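Local coordinates for protein myosin-I heavy chain (Dictyostelium discoideum, PDB 5EJR) that is an actin-based motor with ATPase activity that takes part in the early steps of phagocytosis and in adhesion, at residues 336-341 with 416-421; 304-309 with 409-414. All blocks are in the same frame, centred on the assembly; numbering follows the deposited sequence.

Both contacts lie in the FERM part of a MyTH4-FERM tail fragment and share helix 402-416, the last helix of its helical F2 lobe. The centres of contact 1 and contact 2 are about 13 Å apart. Along the chain the order is 304-309, 336-341, 409-414, 416-421, so the two interlock: contact 2 joins the connection entering the lobe to helix 402-416, and contact 1 joins the loop between helices 317-332 and 341-355 to the segment that follows helix 402-416. They also touch: Ile413 CG2 packs 3.7 Å from Tyr336 CD2, and Phe420 CG comes 3.8 Å from Gly414 CA. The chain entering the lobe thus lies against this helix, and the chain leaving continues from its end.

Contact 1: 336-341 with 416-421; sequences YTNVNE and KSPLFG. With EDO (1,2-ethanediol), chain H; EDO (1,2-ethanediol), chain F.
In the helical F2 lobe of the FERM domain, the loop joining helices 317-332 and 341-355 meets a type I turn, Ser417 to Phe420, at the exit of helix 402-416, with Tyr336 and Asn338 touching the turn. Tyr336 lays its ring beside Ser417, Tyr336 CD1 lying 3.6 Å from Ser417 OG, and its OH reaches 3.8 Å from Phe420 CD1. Tyrosine suits this buried place because the ring packs on Ile413 and Trp331 while the hydroxyl is hydrogen-bonded to Glu330. Asn338 turns its CG anti to the backbone N (chi1 -173°), and ND2 gives a weak, strongly bent hydrogen bond to Lys416 O (2.8 Å, 119°). The same ND2 lies 3.5 Å from Pro418 CD, the two side chains crossing at about a right angle; proline's fixed phi fits the second place of the turn. A water bridges the two segments, accepting from Asn338 N at 2.8 Å and donating to Ser417 OG, whose hydroxyl also bonds to Ile413 O. Past the turn, Gly421, at a positive phi of 82°, gives its N-H to O1 of an ethanediol molecule, probably from the crystallisation liquor, with 3.0 Å between Gly421 N and that O1.

Contact 2: 304-309 with 409-414; sequences NKILDQ and FINLIG
Ile306 overlaps the side chain of Asn411, its CG2 methyl pressed to 3.4 Å from Asn411 CB, the two side chains sliding past each other in opposite directions. The other branch of Ile306 is extended: CG1 is anti to the backbone N (chi1 -170°), and a second anti torsion brings CD1 to 3.6 Å from Ile410 CG2, where the two isoleucines cross at about a right angle. A beta-branched residue suits this spot because its two arms serve two neighbours, while Leu407, one turn before Asn411 on helix 402-416, also touches Ile306. The place is the start of the F2 lobe of the FERM domain, where the chain arriving from strand 290-296 leaves a short 3-10 segment and lies against helix 402-416. Ile410 turns its apolar surface further inward, to Phe320 and Ile327 of helix 317-332. Asn411 is partly exposed and shows both sides of its character. Its CB takes the methyl, and its side chain crosses that of Leu307 at about a right angle, Asn411 ND2 lying 3.8 Å from Leu307 CD1. No direct hydrogen bond spans the segments; two waters supply the polar link. One donates to Asn411 OD1 at 2.7 Å and to Asn304 O at 3.2 Å. The other donates to the same two oxygens, at 3.3 Å from Asn411 OD1, and accepts the N-H of Leu307 at 2.9 Å.

Contact 1: 336-341 with 416-421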
# COMPACT_ATOMS: atom_id res chain seq x y z
N TYR A 336 22.55 -11.42 10.20
CA TYR A 336 23.97 -11.05 10.22
C TYR A 336 24.87 -12.27 10.44
O TYR A 336 25.12 -12.65 11.58
CB TYR A 336 24.22 -9.96 11.28
CG TYR A 336 23.42 -8.71 11.04
CD1 TYR A 336 23.59 -7.96 9.88
CD2 TYR A 336 22.51 -8.25 11.98
CE1 TYR A 336 22.85 -6.79 9.65
CE2 TYR A 336 21.79 -7.07 11.78
CZ TYR A 336 21.96 -6.35 10.61
OH TYR A 336 21.24 -5.21 10.40
N THR A 337 25.37 -12.88 9.38
CA THR A 337 26.19 -14.09 9.56
C THR A 337 27.66 -13.94 9.07
O THR A 337 28.39 -14.93 9.10
CB THR A 337 25.46 -15.31 8.97
OG1 THR A 337 24.95 -15.00 7.68
CG2 THR A 337 24.31 -15.79 9.87
N ASN A 338 28.12 -12.70 8.74
CA ASN A 338 29.54 -12.49 8.39
C ASN A 338 30.34 -12.37 9.70
O ASN A 338 31.18 -11.48 9.90
CB ASN A 338 29.73 -11.24 7.49
CG ASN A 338 31.15 -11.09 6.96
OD1 ASN A 338 31.91 -12.06 6.82
ND2 ASN A 338 31.56 -9.86 6.69
N VAL A 339 30.09 -13.28 10.60
CA VAL A 339 30.66 -13.22 11.94
C VAL A 339 31.23 -14.58 12.35
O VAL A 339 30.62 -15.61 12.06
CB VAL A 339 29.49 -12.67 12.82
CG1 VAL A 339 28.51 -13.75 13.28
CG2 VAL A 339 29.95 -11.79 13.95
N ASN A 340 32.44 -14.59 12.94
CA ASN A 340 33.01 -15.85 13.39
C ASN A 340 32.47 -16.18 14.81
O ASN A 340 31.76 -15.35 15.40
CB ASN A 340 34.54 -15.87 13.28
CG ASN A 340 35.32 -15.12 14.34
OD1 ASN A 340 34.77 -14.39 15.17
ND2 ASN A 340 36.64 -15.30 14.34
N GLU A 341 32.79 -17.36 15.36
CA GLU A 341 32.32 -17.81 16.68
C GLU A 341 32.78 -16.91 17.84
O GLU A 341 32.00 -16.67 18.76
CB GLU A 341 32.70 -19.27 16.93
CG GLU A 341 31.91 -20.20 16.01
CD GLU A 341 32.43 -21.61 15.81
OE1 GLU A 341 33.53 -21.93 16.34
OE2 GLU A 341 31.73 -22.42 15.15
N LYS A 416 31.16 -5.56 11.12
CA LYS A 416 31.40 -6.87 10.55
C LYS A 416 30.44 -7.25 9.44
O LYS A 416 30.69 -8.23 8.74
CB LYS A 416 31.40 -7.92 11.67
CG LYS A 416 32.68 -7.79 12.51
CD LYS A 416 32.60 -8.43 13.86
CE LYS A 416 33.83 -8.08 14.67
NZ LYS A 416 35.07 -8.64 14.08
N SER A 417 29.38 -6.47 9.23
CA SER A 417 28.35 -6.80 8.24
C SER A 417 28.22 -5.81 7.09
O SER A 417 27.71 -4.70 7.28
CB SER A 417 27.00 -6.99 8.94
OG SER A 417 27.20 -7.68 10.16
N PRO A 418 28.63 -6.20 5.86
CA PRO A 418 28.49 -5.26 4.72
C PRO A 418 27.05 -4.91 4.36
O PRO A 418 26.82 -3.89 3.73
CB PRO A 418 29.21 -5.97 3.56
CG PRO A 418 29.88 -7.16 4.15
CD PRO A 418 29.24 -7.48 5.45
N LEU A 419 26.08 -5.70 4.80
CA LEU A 419 24.67 -5.41 4.53
C LEU A 419 24.08 -4.43 5.57
O LEU A 419 22.94 -4.01 5.41
CB LEU A 419 23.85 -6.71 4.52
CG LEU A 419 24.05 -7.69 3.35
CD1 LEU A 419 23.26 -8.95 3.58
CD2 LEU A 419 23.63 -7.09 2.01
N PHE A 420 24.84 -4.08 6.64
CA PHE A 420 24.32 -3.18 7.66
C PHE A 420 24.02 -1.81 7.03
O PHE A 420 24.87 -1.25 6.35
CB PHE A 420 25.32 -3.02 8.84
CG PHE A 420 24.78 -2.10 9.91
CD1 PHE A 420 23.92 -2.57 10.89
CD2 PHE A 420 25.05 -0.73 9.87
CE1 PHE A 420 23.38 -1.71 11.84
CE2 PHE A 420 24.48 0.14 10.79
CZ PHE A 420 23.65 -0.35 11.78
N GLY A 421 22.82 -1.28 7.28
CA GLY A 421 22.45 0.04 6.76
C GLY A 421 21.97 0.05 5.33
O GLY A 421 21.66 1.12 4.80
C1 EDO H . 20.68 -2.42 9.62
O1 EDO H . 20.45 -2.84 8.30
C2 EDO H . 19.42 -1.95 10.42
O2 EDO H . 18.20 -2.57 10.08
C1 EDO F . 27.87 -2.05 0.93
O1 EDO F . 28.30 -3.19 1.66
C2 EDO F . 28.79 -0.91 1.36
O2 EDO F . 28.44 0.28 0.71
O HOH W 1 27.06 -10.17 9.13

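Contact 2: 304-309 with 409-414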
# COMPACT_ATOMS: atom_id res chain seq x y z
N ASN A 304 31.00 2.74 11.95
CA ASN A 304 32.38 2.51 12.39
C ASN A 304 32.87 3.54 13.40
O ASN A 304 33.83 3.26 14.14
CB ASN A 304 33.33 2.42 11.20
CG ASN A 304 33.05 1.19 10.36
OD1 ASN A 304 32.57 1.28 9.23
ND2 ASN A 304 33.23 0.01 10.95
N LYS A 305 32.17 4.71 13.48
CA LYS A 305 32.52 5.79 14.42
C LYS A 305 31.48 5.94 15.55
O LYS A 305 31.50 6.93 16.28
CB LYS A 305 32.66 7.13 13.64
CG LYS A 305 33.79 7.07 12.63
CD LYS A 305 33.98 8.39 11.91
CE LYS A 305 35.20 8.35 11.01
NZ LYS A 305 35.21 9.50 10.06
N ILE A 306 30.52 5.01 15.65
CA ILE A 306 29.42 5.12 16.62
C ILE A 306 29.87 5.39 18.09
O ILE A 306 29.26 6.23 18.76
CB ILE A 306 28.48 3.89 16.52
CG1 ILE A 306 27.18 4.11 17.35
CG2 ILE A 306 29.18 2.58 16.85
CD1 ILE A 306 26.07 3.00 17.17
N LEU A 307 30.92 4.72 18.58
CA LEU A 307 31.40 4.89 19.93
C LEU A 307 32.01 6.28 20.18
O LEU A 307 32.01 6.74 21.32
CB LEU A 307 32.39 3.77 20.33
CG LEU A 307 31.79 2.33 20.32
CD1 LEU A 307 32.87 1.29 20.59
CD2 LEU A 307 30.69 2.20 21.37
N ASP A 308 32.50 6.92 19.12
CA ASP A 308 33.10 8.25 19.23
C ASP A 308 32.18 9.36 18.73
O ASP A 308 32.58 10.51 18.76
CB ASP A 308 34.48 8.29 18.56
CG ASP A 308 35.48 7.35 19.22
OD1 ASP A 308 35.65 7.42 20.46
OD2 ASP A 308 36.08 6.53 18.51
N GLN A 309 30.94 9.01 18.27
CA GLN A 309 29.93 9.98 17.81
C GLN A 309 28.56 9.56 18.34
O GLN A 309 27.56 9.56 17.60
CB GLN A 309 29.89 10.07 16.29
CG GLN A 309 31.23 10.26 15.61
CD GLN A 309 31.06 10.43 14.12
OE1 GLN A 309 30.21 9.81 13.47
NE2 GLN A 309 31.88 11.29 13.54
N PHE A 409 27.09 -3.08 20.97
CA PHE A 409 26.43 -4.13 20.18
C PHE A 409 26.28 -3.65 18.71
O PHE A 409 26.71 -4.35 17.80
CB PHE A 409 25.05 -4.46 20.78
CG PHE A 409 24.15 -5.27 19.87
CD1 PHE A 409 24.49 -6.57 19.50
CD2 PHE A 409 23.00 -4.70 19.33
CE1 PHE A 409 23.66 -7.30 18.64
CE2 PHE A 409 22.18 -5.44 18.47
CZ PHE A 409 22.53 -6.73 18.12
N ILE A 410 25.75 -2.43 18.51
CA ILE A 410 25.61 -1.89 17.15
C ILE A 410 26.96 -1.76 16.46
O ILE A 410 27.07 -2.13 15.31
CB ILE A 410 24.79 -0.58 17.11
CG1 ILE A 410 23.36 -0.81 17.67
CG2 ILE A 410 24.76 -0.03 15.68
CD1 ILE A 410 22.62 0.41 18.24
N ASN A 411 27.99 -1.30 17.17
CA ASN A 411 29.33 -1.17 16.61
C ASN A 411 29.86 -2.51 16.11
O ASN A 411 30.43 -2.61 15.02
CB ASN A 411 30.31 -0.56 17.64
CG ASN A 411 31.71 -0.40 17.08
OD1 ASN A 411 31.97 0.27 16.07
ND2 ASN A 411 32.63 -1.09 17.69
N LEU A 412 29.68 -3.56 16.91
CA LEU A 412 30.15 -4.89 16.53
C LEU A 412 29.43 -5.46 15.33
O LEU A 412 30.09 -5.89 14.40
CB LEU A 412 30.09 -5.82 17.73
CG LEU A 412 31.29 -5.62 18.61
CD1 LEU A 412 30.99 -5.98 20.02
CD2 LEU A 412 32.50 -6.39 18.06
N ILE A 413 28.10 -5.43 15.32
CA ILE A 413 27.30 -5.86 14.18
C ILE A 413 27.68 -5.05 12.93
O ILE A 413 27.97 -5.62 11.87
CB ILE A 413 25.78 -5.68 14.48
CG1 ILE A 413 25.31 -6.70 15.53
CG2 ILE A 413 24.93 -5.78 13.18
CD1 ILE A 413 25.36 -8.19 15.14
N GLY A 414 27.66 -3.73 13.08
CA GLY A 414 27.90 -2.78 12.00
C GLY A 414 29.23 -2.93 11.30
O GLY A 414 29.26 -2.93 10.08
O HOH W 2 32.92 3.24 17.00
O HOH W 3 34.36 0.13 14.76